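Local coordinates for DUF3829 family protein (Bacteroides vulgatus, PDB 4YJW), which is of unknown function but is probably made as a signal-bearing lipoprotein and folds as an all-alpha protein built round three long helices, at residues A[11-22]-A[148-159]. Numbering follows the deposited sequence. Where two conformers were deposited one is given.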
loop_
_atom_site.group_PDB
_atom_site.type_symbol
_atom_site.label_atom_id
_atom_site.label_comp_id
_atom_site.label_asym_id
_atom_site.label_seq_id
_atom_site.Cartn_x
_atom_site.Cartn_y
_atom_site.Cartn_z
ATOM N N SER A 11 14.130 -25.084 12.017
ATOM C CA SER A 11 13.749 -24.726 10.661
ATOM C C SER A 11 12.251 -24.935 10.498
ATOM O O SER A 11 11.623 -24.177 9.763
ATOM C CB SER A 11 14.527 -25.555 9.645
ATOM O OG SER A 11 14.291 -25.081 8.331
ATOM N N VAL A 12 11.685 -25.966 11.176
ATOM C CA VAL A 12 10.243 -26.279 11.161
ATOM C C VAL A 12 9.466 -25.100 11.802
ATOM O O VAL A 12 8.442 -24.664 11.248
ATOM C CB VAL A 12 9.941 -27.636 11.858
ATOM C CG1 VAL A 12 8.437 -27.869 12.034
ATOM C CG2 VAL A 12 10.573 -28.794 11.094
ATOM N N GLU A 13 9.966 -24.580 12.952
ATOM C CA GLU A 13 9.313 -23.449 13.617
ATOM C C GLU A 13 9.474 -22.184 12.768
ATOM O O GLU A 13 8.513 -21.430 12.635
ATOM C CB GLU A 13 9.794 -23.239 15.065
ATOM C CG GLU A 13 11.266 -22.915 15.266
ATOM C CD GLU A 13 11.643 -22.551 16.691
ATOM O OE1 GLU A 13 11.265 -23.299 17.624
ATOM O OE2 GLU A 13 12.343 -21.530 16.873
ATOM N N ASN A 14 10.659 -21.991 12.124
ATOM C CA ASN A 14 10.923 -20.842 11.236
ATOM C C ASN A 14 10.000 -20.875 10.008
ATOM O O ASN A 14 9.475 -19.833 9.587
ATOM C CB ASN A 14 12.395 -20.821 10.795
ATOM C CG ASN A 14 13.329 -20.148 11.776
ATOM O OD1 ASN A 14 12.930 -19.680 12.850
ATOM N ND2 ASN A 14 14.596 -20.044 11.404
ATOM N N ALA A 15 9.765 -22.083 9.473
ATOM C CA ALA A 15 8.881 -22.312 8.334
ATOM C C ALA A 15 7.433 -22.000 8.704
ATOM O O ALA A 15 6.715 -21.426 7.887
ATOM C CB ALA A 15 9.007 -23.743 7.837
ATOM N N ASN A 16 7.007 -22.334 9.947
ATOM C CA ASN A 16 5.649 -22.021 10.390
ATOM C C ASN A 16 5.450 -20.519 10.474
ATOM O O ASN A 16 4.356 -20.034 10.171
ATOM C CB ASN A 16 5.338 -22.671 11.734
ATOM C CG ASN A 16 5.032 -24.140 11.625
ATOM O OD1 ASN A 16 4.357 -24.595 10.683
ATOM N ND2 ASN A 16 5.500 -24.911 12.606
ATOM N N GLU A 17 6.500 -19.780 10.873
ATOM C CA GLU A 17 6.434 -18.317 10.963
ATOM C C GLU A 17 6.389 -17.726 9.564
ATOM O O GLU A 17 5.678 -16.752 9.345
ATOM C CB GLU A 17 7.603 -17.716 11.778
ATOM C CG GLU A 17 7.594 -18.110 13.256
ATOM C CD GLU A 17 6.304 -17.785 13.994
ATOM O OE1 GLU A 17 5.863 -16.612 13.948
ATOM O OE2 GLU A 17 5.699 -18.725 14.557
ATOM N N VAL A 18 7.135 -18.306 8.603
ATOM C CA VAL A 18 7.072 -17.825 7.213
ATOM C C VAL A 18 5.621 -17.951 6.705
ATOM O O VAL A 18 5.104 -17.002 6.114
ATOM C CB VAL A 18 8.073 -18.586 6.294
ATOM C CG1 VAL A 18 7.843 -18.252 4.815
ATOM C CG2 VAL A 18 9.516 -18.270 6.694
HETATM N N MSE A 19 4.952 -19.091 6.979
HETATM C CA MSE A 19 3.556 -19.295 6.543
HETATM C C MSE A 19 2.613 -18.248 7.172
HETATM O O MSE A 19 1.715 -17.743 6.495
HETATM C CB MSE A 19 3.067 -20.725 6.878
HETATM C CG MSE A 19 3.833 -21.831 6.144
HETATM SE SE MSE A 19 4.076 -21.502 4.227
HETATM C CE MSE A 19 2.226 -21.353 3.662
ATOM N N LYS A 20 2.836 -17.907 8.449
ATOM C CA LYS A 20 2.018 -16.901 9.155
ATOM C C LYS A 20 2.214 -15.546 8.488
ATOM O O LYS A 20 1.234 -14.849 8.210
ATOM C CB LYS A 20 2.352 -16.834 10.648
ATOM C CG LYS A 20 2.036 -18.128 11.422
ATOM C CD LYS A 20 2.454 -17.996 12.909
ATOM C CE LYS A 20 2.338 -19.326 13.618
ATOM N NZ LYS A 20 2.938 -19.278 14.989
ATOM N N TYR A 21 3.481 -15.197 8.199
ATOM C CA TYR A 21 3.838 -13.936 7.550
ATOM C C TYR A 21 3.205 -13.850 6.159
ATOM O O TYR A 21 2.634 -12.817 5.800
ATOM C CB TYR A 21 5.368 -13.787 7.473
ATOM C CG TYR A 21 5.805 -12.394 7.058
ATOM C CD1 TYR A 21 5.883 -12.039 5.710
ATOM C CD2 TYR A 21 6.211 -11.457 8.005
ATOM C CE1 TYR A 21 6.287 -10.765 5.318
ATOM C CE2 TYR A 21 6.638 -10.182 7.622
ATOM C CZ TYR A 21 6.674 -9.844 6.276
ATOM O OH TYR A 21 7.086 -8.599 5.858
ATOM N N TYR A 22 3.259 -14.954 5.393
ATOM C CA TYR A 22 2.661 -14.979 4.053
ATOM C C TYR A 22 1.134 -14.845 4.128
ATOM O O TYR A 22 0.554 -14.043 3.393
ATOM C CB TYR A 22 3.040 -16.263 3.328
ATOM C CG TYR A 22 2.410 -16.399 1.959
ATOM C CD1 TYR A 22 2.680 -15.478 0.949
ATOM C CD2 TYR A 22 1.614 -17.496 1.645
ATOM C CE1 TYR A 22 2.135 -15.621 -0.326
ATOM C CE2 TYR A 22 1.089 -17.665 0.358
ATOM C CZ TYR A 22 1.326 -16.707 -0.611
ATOM O OH TYR A 22 0.795 -16.859 -1.872
ATOM N N LEU A 148 8.338 -13.160 -1.311
ATOM C CA LEU A 148 7.786 -14.223 -0.475
ATOM C C LEU A 148 7.519 -15.561 -1.176
ATOM O O LEU A 148 7.799 -16.593 -0.582
ATOM C CB LEU A 148 6.471 -13.754 0.154
ATOM C CG LEU A 148 6.527 -12.641 1.231
ATOM C CD1 LEU A 148 5.118 -12.274 1.687
ATOM C CD2 LEU A 148 7.311 -13.088 2.461
ATOM N N THR A 149 6.931 -15.574 -2.377
ATOM C CA THR A 149 6.499 -16.868 -2.938
ATOM C C THR A 149 7.690 -17.903 -3.055
ATOM O O THR A 149 7.434 -19.030 -2.640
ATOM C CB THR A 149 5.675 -16.719 -4.216
ATOM O OG1 THR A 149 6.352 -15.901 -5.143
ATOM C CG2 THR A 149 4.290 -16.105 -3.937
ATOM N N PRO A 150 8.972 -17.590 -3.399
ATOM C CA PRO A 150 10.006 -18.649 -3.380
ATOM C C PRO A 150 10.355 -19.125 -1.957
ATOM O O PRO A 150 10.625 -20.310 -1.760
ATOM C CB PRO A 150 11.215 -17.985 -4.045
ATOM C CG PRO A 150 10.637 -16.826 -4.846
ATOM C CD PRO A 150 9.521 -16.336 -3.963
ATOM N N ILE A 151 10.323 -18.204 -0.957
ATOM C CA ILE A 151 10.585 -18.513 0.464
ATOM C C ILE A 151 9.460 -19.423 1.002
ATOM O O ILE A 151 9.726 -20.362 1.761
ATOM C CB ILE A 151 10.708 -17.204 1.324
ATOM C CG1 ILE A 151 11.777 -16.241 0.762
ATOM C CG2 ILE A 151 11.001 -17.543 2.817
ATOM C CD1 ILE A 151 11.768 -14.799 1.387
ATOM N N VAL A 152 8.208 -19.127 0.605
ATOM C CA VAL A 152 7.001 -19.873 0.967
ATOM C C VAL A 152 7.141 -21.314 0.457
ATOM O O VAL A 152 6.836 -22.259 1.203
ATOM C CB VAL A 152 5.727 -19.164 0.460
ATOM C CG1 VAL A 152 4.509 -20.097 0.485
ATOM C CG2 VAL A 152 5.448 -17.943 1.329
ATOM N N GLU A 153 7.642 -21.486 -0.789
ATOM C CA GLU A 153 7.881 -22.817 -1.360
ATOM C C GLU A 153 8.932 -23.546 -0.510
ATOM O O GLU A 153 8.790 -24.737 -0.232
ATOM C CB GLU A 153 8.302 -22.724 -2.842
ATOM C CG GLU A 153 8.588 -24.061 -3.530
ATOM C CD GLU A 153 7.659 -25.240 -3.274
ATOM O OE1 GLU A 153 6.420 -25.056 -3.275
ATOM O OE2 GLU A 153 8.179 -26.367 -3.118
ATOM N N GLY A 154 9.948 -22.800 -0.061
ATOM C CA GLY A 154 11.013 -23.319 0.794
ATOM C C GLY A 154 10.459 -23.765 2.142
ATOM O O GLY A 154 10.886 -24.789 2.690
ATOM N N ALA A 155 9.465 -23.016 2.672
ATOM C CA ALA A 155 8.796 -23.314 3.943
ATOM C C ALA A 155 7.927 -24.566 3.801
ATOM O O ALA A 155 7.900 -25.410 4.702
ATOM C CB ALA A 155 7.951 -22.122 4.394
ATOM N N LYS A 156 7.247 -24.709 2.655
ATOM C CA LYS A 156 6.421 -25.885 2.373
ATOM C C LYS A 156 7.308 -27.148 2.328
ATOM O O LYS A 156 6.921 -28.177 2.892
ATOM C CB LYS A 156 5.632 -25.699 1.074
ATOM C CG LYS A 156 4.473 -24.718 1.222
ATOM C CD LYS A 156 3.711 -24.575 -0.085
ATOM C CE LYS A 156 2.677 -23.485 -0.029
ATOM N NZ LYS A 156 1.932 -23.381 -1.309
ATOM N N ILE A 157 8.536 -27.037 1.763
ATOM C CA ILE A 157 9.511 -28.146 1.739
ATOM C C ILE A 157 9.824 -28.582 3.185
ATOM O O ILE A 157 9.742 -29.774 3.491
ATOM C CB ILE A 157 10.812 -27.759 0.975
ATOM C CG1 ILE A 157 10.560 -27.607 -0.542
ATOM C CG2 ILE A 157 11.966 -28.750 1.275
ATOM C CD1 ILE A 157 11.668 -26.836 -1.286
ATOM N N THR A 158 10.166 -27.617 4.064
ATOM C CA THR A 158 10.503 -27.894 5.462
ATOM C C THR A 158 9.316 -28.541 6.189
ATOM O O THR A 158 9.531 -29.484 6.954
ATOM C CB THR A 158 10.985 -26.611 6.170
ATOM O OG1 THR A 158 12.072 -26.047 5.428
ATOM C CG2 THR A 158 11.446 -26.858 7.602
ATOM N N LEU A 159 8.078 -28.100 5.891
ATOM C CA LEU A 159 6.872 -28.581 6.583
ATOM C C LEU A 159 6.232 -29.862 6.001
ATOM O O LEU A 159 5.268 -30.357 6.596
ATOM C CB LEU A 159 5.808 -27.475 6.666
ATOM C CG LEU A 159 6.178 -26.273 7.521
ATOM C CD1 LEU A 159 5.158 -25.158 7.360
ATOM C CD2 LEU A 159 6.364 -26.658 8.992
#
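S11 meets the second helix through its hydroxyl, with OG 3.4 Å from the methyl CG2 of T158, while the OG1 of that threonine is hydrogen-bonded to G154 O, an acceptor it shares with T158 N. V12 comes next, its CG1 against CD2 of L159. The helices draw together at A15 and A155, two small side chains whose CB atoms touch at 3.9 Å, consistent with an axis separation of 8.7 Å for the two segments. N16 starts away from the partner helix, but its end returns and sets OD1 3.3 Å from CD2 of L159. That leucine is a knob in a hole formed by V12, A15, N16 and M19. V18 points across with CG1 anti to the backbone N (chi1 170°), which sets this methyl against both I151 CG2 and A155 CB. The reciprocal knob is M19, a selenomethionine whose chain, bent at both chi2 and chi3, folds its selenium over A155 CB at 3.9 Å and V152 CG1 at 4.0 Å, among V152, A155, K156 and L159. Y21 presents CD1 to L148 CD2, while its hydroxyl is hydrogen-bonded to V70 O and its ring meets F77 edge-to-face. Y22 closes the series: V152 CG2 lies over one ring face, 3.9 Å from the centroid in a CH-pi contact, and L148 CD1 sits at the ring edge. Segments 11-22 and 148-159, on helices 10-32 and 121-159, run antiparallel in sense but cross obliquely near the chain termini, their directions 137° apart, with helix 79-111 touching Y21, L148 and I151. Because methyl, selenium and aromatic surfaces carry most of the contact, without hydrogen bonds or salt bridges between the segments, its cohesion probably comes chiefly from shape fit and the burial of apolar surface.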